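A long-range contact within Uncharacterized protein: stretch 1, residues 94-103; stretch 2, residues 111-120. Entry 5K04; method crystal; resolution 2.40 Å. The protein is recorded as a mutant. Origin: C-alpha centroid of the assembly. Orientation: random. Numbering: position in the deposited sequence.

Stretch 1, residues 94-103: SSLVYENAIK
Stretch 2, residues 111-120: TLCLSWFDNS

Both stretches are helical throughout. Residues 94-103 belong to a helix that begins earlier in the chain and continues later, and residues 111-120 belong to a helix that also begins earlier. The axes run nearly antiparallel, at 166°, and approach to 10.2 Å. Most phi/psi values lie near -65/-40; Trp116 is at -48/-47, and the end of stretch 2 departs further, with Asn119 at -77/-22 and Ser120 at -86/-15. Backbone i to i+4 hydrogen bonds such as Ile102 N to Tyr98 O (2.9 Å) and Trp116 N to Leu112 O (2.9 Å) hold each helix. The register is set by Tyr98 CA and Leu112 CA, 7.0 Å apart. The two stretches bury 466 Å² between them, both sides summed.

Trp116 and Tyr98 cover the most surface, and both point toward the opposing helix. Trp116 has chi1 -163° (t) and chi2 1°. Tyr98 has chi1 -79° (m) and chi2 -82°. Their rings form an offset stack. The Tyr98 ring and the five-membered ring of Trp116 have centroids 3.9 Å apart and planes within 2° of parallel. Tyr98 CD2 lies 3.5 Å from Trp116 CD1. The offset places the CB of each residue over the other's ring: Tyr98 CB is 3.6 Å from the centroid of the Trp116 six-membered ring, and Trp116 CB is 3.7 Å from the centroid of the Tyr98 ring. Both are CH-pi contacts.

Each side chain is also a knob in a hole. Tyr98 sits among Leu112, Ser115, Trp116 and Asn119. Tyr98 OH donates a weak hydrogen bond to Ser115 OG at 3.5 Å; Ser115 OG lies at the edge of the Tyr98 ring, near its plane. Tyr98 CE1 is 3.7 Å from the backbone O of Leu112. Trp116 sits among Ser95, Tyr98, Glu99 and Ile102. Ser95 OG meets the ring edge, 3.5 Å from Trp116 CZ2. Glu99 CG is 3.7 Å from Trp116 CH2, oblique to the ring.

Leu112 comes next in covered area. It points toward stretch 1 with chi1 -71° (m) and chi2 172° (t). Leu112 CD1 packs 3.6 Å from Ala101 CB and 3.8 Å from Ile102 CG1. Ile102 starts sideways, but with chi1 -65° (m) and chi2 161° (t) its end comes nearer. Ile102 CD1 reaches Cys113 SG at 3.7 Å and Trp116 CZ3 at 3.9 Å. This apolar cluster continues the packing beyond the aromatic pair. Within stretch 2, Ser120 OG (chi1 -71°, m) donates a hydrogen bond to Trp116 O at 2.6 Å.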

# COMPACT_ATOMS: atom_id res chain seq x y z
N SER A 94 -5.51 -27.20 -17.39
CA SER A 94 -4.33 -26.79 -16.61
C SER A 94 -4.24 -27.53 -15.28
O SER A 94 -3.14 -27.75 -14.76
CB SER A 94 -4.33 -25.28 -16.38
OG SER A 94 -5.40 -24.89 -15.54
N SER A 95 -5.38 -27.92 -14.72
CA SER A 95 -5.39 -28.72 -13.49
C SER A 95 -5.19 -30.20 -13.79
O SER A 95 -4.52 -30.91 -13.04
CB SER A 95 -6.70 -28.48 -12.73
OG SER A 95 -6.90 -29.43 -11.70
N LEU A 96 -5.76 -30.68 -14.90
CA LEU A 96 -5.72 -32.10 -15.21
C LEU A 96 -4.30 -32.63 -15.46
O LEU A 96 -4.05 -33.82 -15.26
CB LEU A 96 -6.62 -32.39 -16.41
CG LEU A 96 -7.44 -33.69 -16.36
CD1 LEU A 96 -8.17 -33.80 -15.02
CD2 LEU A 96 -8.42 -33.74 -17.52
N VAL A 97 -3.38 -31.77 -15.91
CA VAL A 97 -2.01 -32.23 -16.13
C VAL A 97 -1.40 -32.72 -14.83
O VAL A 97 -0.79 -33.79 -14.77
CB VAL A 97 -1.16 -31.11 -16.76
CG1 VAL A 97 0.12 -31.71 -17.35
CG2 VAL A 97 -1.93 -30.38 -17.82
N TYR A 98 -1.55 -31.93 -13.76
CA TYR A 98 -1.00 -32.32 -12.47
C TYR A 98 -1.77 -33.50 -11.88
O TYR A 98 -1.16 -34.45 -11.37
CB TYR A 98 -1.03 -31.13 -11.52
CG TYR A 98 0.08 -30.10 -11.69
CD1 TYR A 98 1.32 -30.31 -11.12
CD2 TYR A 98 -0.14 -28.91 -12.37
CE1 TYR A 98 2.34 -29.36 -11.25
CE2 TYR A 98 0.86 -27.96 -12.50
CZ TYR A 98 2.10 -28.20 -11.94
OH TYR A 98 3.11 -27.27 -12.06
N GLU A 99 -3.11 -33.45 -11.93
CA GLU A 99 -3.93 -34.52 -11.36
C GLU A 99 -3.64 -35.85 -12.02
O GLU A 99 -3.57 -36.89 -11.34
CB GLU A 99 -5.41 -34.18 -11.49
CG GLU A 99 -5.86 -32.91 -10.79
CD GLU A 99 -7.35 -32.64 -10.96
OE1 GLU A 99 -8.16 -33.54 -10.64
OE2 GLU A 99 -7.70 -31.54 -11.41
N ASN A 100 -3.49 -35.85 -13.34
CA ASN A 100 -3.16 -37.09 -14.04
C ASN A 100 -1.81 -37.62 -13.59
O ASN A 100 -1.64 -38.84 -13.42
CB ASN A 100 -3.18 -36.86 -15.55
CG ASN A 100 -4.60 -36.71 -16.11
OD1 ASN A 100 -5.57 -37.18 -15.51
ND2 ASN A 100 -4.72 -36.06 -17.25
N ALA A 101 -0.84 -36.73 -13.37
CA ALA A 101 0.48 -37.16 -12.93
C ALA A 101 0.45 -37.73 -11.52
O ALA A 101 1.09 -38.75 -11.23
CB ALA A 101 1.47 -35.99 -13.01
N ILE A 102 -0.29 -37.08 -10.62
CA ILE A 102 -0.44 -37.57 -9.26
C ILE A 102 -1.15 -38.92 -9.25
O ILE A 102 -0.76 -39.85 -8.53
CB ILE A 102 -1.20 -36.54 -8.41
CG1 ILE A 102 -0.38 -35.26 -8.29
CG2 ILE A 102 -1.55 -37.11 -7.06
CD1 ILE A 102 -1.22 -34.06 -7.89
N LYS A 103 -2.22 -39.03 -10.04
CA LYS A 103 -2.93 -40.30 -10.17
C LYS A 103 -2.01 -41.40 -10.68
O LYS A 103 -1.99 -42.51 -10.14
CB LYS A 103 -4.14 -40.10 -11.09
CG LYS A 103 -5.07 -41.32 -11.22
CD LYS A 103 -6.31 -41.02 -12.10
CE LYS A 103 -7.22 -42.24 -12.23
NZ LYS A 103 -8.42 -41.99 -13.10
N THR A 111 6.00 -33.75 -4.14
CA THR A 111 6.82 -32.93 -5.03
C THR A 111 5.99 -32.28 -6.14
O THR A 111 6.18 -31.10 -6.45
CB THR A 111 7.93 -33.80 -5.63
OG1 THR A 111 8.65 -34.43 -4.57
CG2 THR A 111 8.90 -32.96 -6.43
N LEU A 112 5.08 -33.04 -6.76
CA LEU A 112 4.22 -32.47 -7.79
C LEU A 112 3.31 -31.39 -7.20
O LEU A 112 3.18 -30.30 -7.76
CB LEU A 112 3.39 -33.56 -8.46
CG LEU A 112 4.07 -34.56 -9.39
CD1 LEU A 112 3.07 -35.64 -9.76
CD2 LEU A 112 4.62 -33.87 -10.63
N CYS A 113 2.69 -31.69 -6.06
CA CYS A 113 1.74 -30.76 -5.44
C CYS A 113 2.43 -29.46 -5.04
O CYS A 113 1.86 -28.38 -5.23
CB CYS A 113 1.06 -31.43 -4.24
SG CYS A 113 -0.21 -32.63 -4.66
N LEU A 114 3.68 -29.53 -4.55
CA LEU A 114 4.38 -28.32 -4.13
C LEU A 114 4.77 -27.44 -5.31
O LEU A 114 4.72 -26.21 -5.21
CB LEU A 114 5.62 -28.67 -3.29
CG LEU A 114 5.30 -29.33 -1.94
CD1 LEU A 114 6.56 -29.63 -1.13
CD2 LEU A 114 4.31 -28.51 -1.10
N SER A 115 5.17 -28.06 -6.43
CA SER A 115 5.41 -27.30 -7.67
C SER A 115 4.11 -26.66 -8.16
O SER A 115 4.07 -25.46 -8.46
CB SER A 115 6.00 -28.24 -8.73
OG SER A 115 5.93 -27.70 -10.03
N TRP A 116 3.04 -27.46 -8.24
CA TRP A 116 1.70 -26.97 -8.54
C TRP A 116 1.33 -25.77 -7.68
O TRP A 116 0.81 -24.77 -8.18
CB TRP A 116 0.71 -28.12 -8.30
CG TRP A 116 -0.63 -27.93 -8.91
CD1 TRP A 116 -1.05 -26.87 -9.66
CD2 TRP A 116 -1.73 -28.85 -8.84
NE1 TRP A 116 -2.35 -27.07 -10.06
CE2 TRP A 116 -2.79 -28.27 -9.56
CE3 TRP A 116 -1.92 -30.08 -8.21
CZ2 TRP A 116 -4.03 -28.90 -9.68
CZ3 TRP A 116 -3.15 -30.71 -8.34
CH2 TRP A 116 -4.19 -30.12 -9.07
N PHE A 117 1.58 -25.88 -6.38
CA PHE A 117 1.17 -24.83 -5.44
C PHE A 117 2.04 -23.59 -5.60
O PHE A 117 1.53 -22.47 -5.69
CB PHE A 117 1.24 -25.39 -4.02
CG PHE A 117 1.03 -24.36 -2.94
CD1 PHE A 117 -0.16 -23.66 -2.84
CD2 PHE A 117 2.03 -24.12 -2.01
CE1 PHE A 117 -0.34 -22.71 -1.84
CE2 PHE A 117 1.85 -23.18 -1.01
CZ PHE A 117 0.66 -22.48 -0.92
N ASP A 118 3.37 -23.78 -5.64
CA ASP A 118 4.29 -22.66 -5.78
C ASP A 118 4.03 -21.89 -7.07
O ASP A 118 4.13 -20.66 -7.09
CB ASP A 118 5.73 -23.16 -5.74
CG ASP A 118 6.13 -23.64 -4.37
OD1 ASP A 118 5.31 -23.53 -3.44
OD2 ASP A 118 7.27 -24.11 -4.20
N ASN A 119 3.70 -22.60 -8.15
CA ASN A 119 3.39 -21.94 -9.40
C ASN A 119 2.00 -21.33 -9.40
O ASN A 119 1.75 -20.39 -10.16
CB ASN A 119 3.54 -22.93 -10.56
CG ASN A 119 5.01 -23.33 -10.80
OD1 ASN A 119 5.34 -24.52 -10.87
ND2 ASN A 119 5.88 -22.34 -10.94
N SER A 120 1.10 -21.82 -8.54
CA SER A 120 -0.28 -21.37 -8.52
C SER A 120 -0.50 -20.13 -7.67
O SER A 120 -1.56 -19.52 -7.79
CB SER A 120 -1.21 -22.49 -7.99
OG SER A 120 -1.33 -23.55 -8.92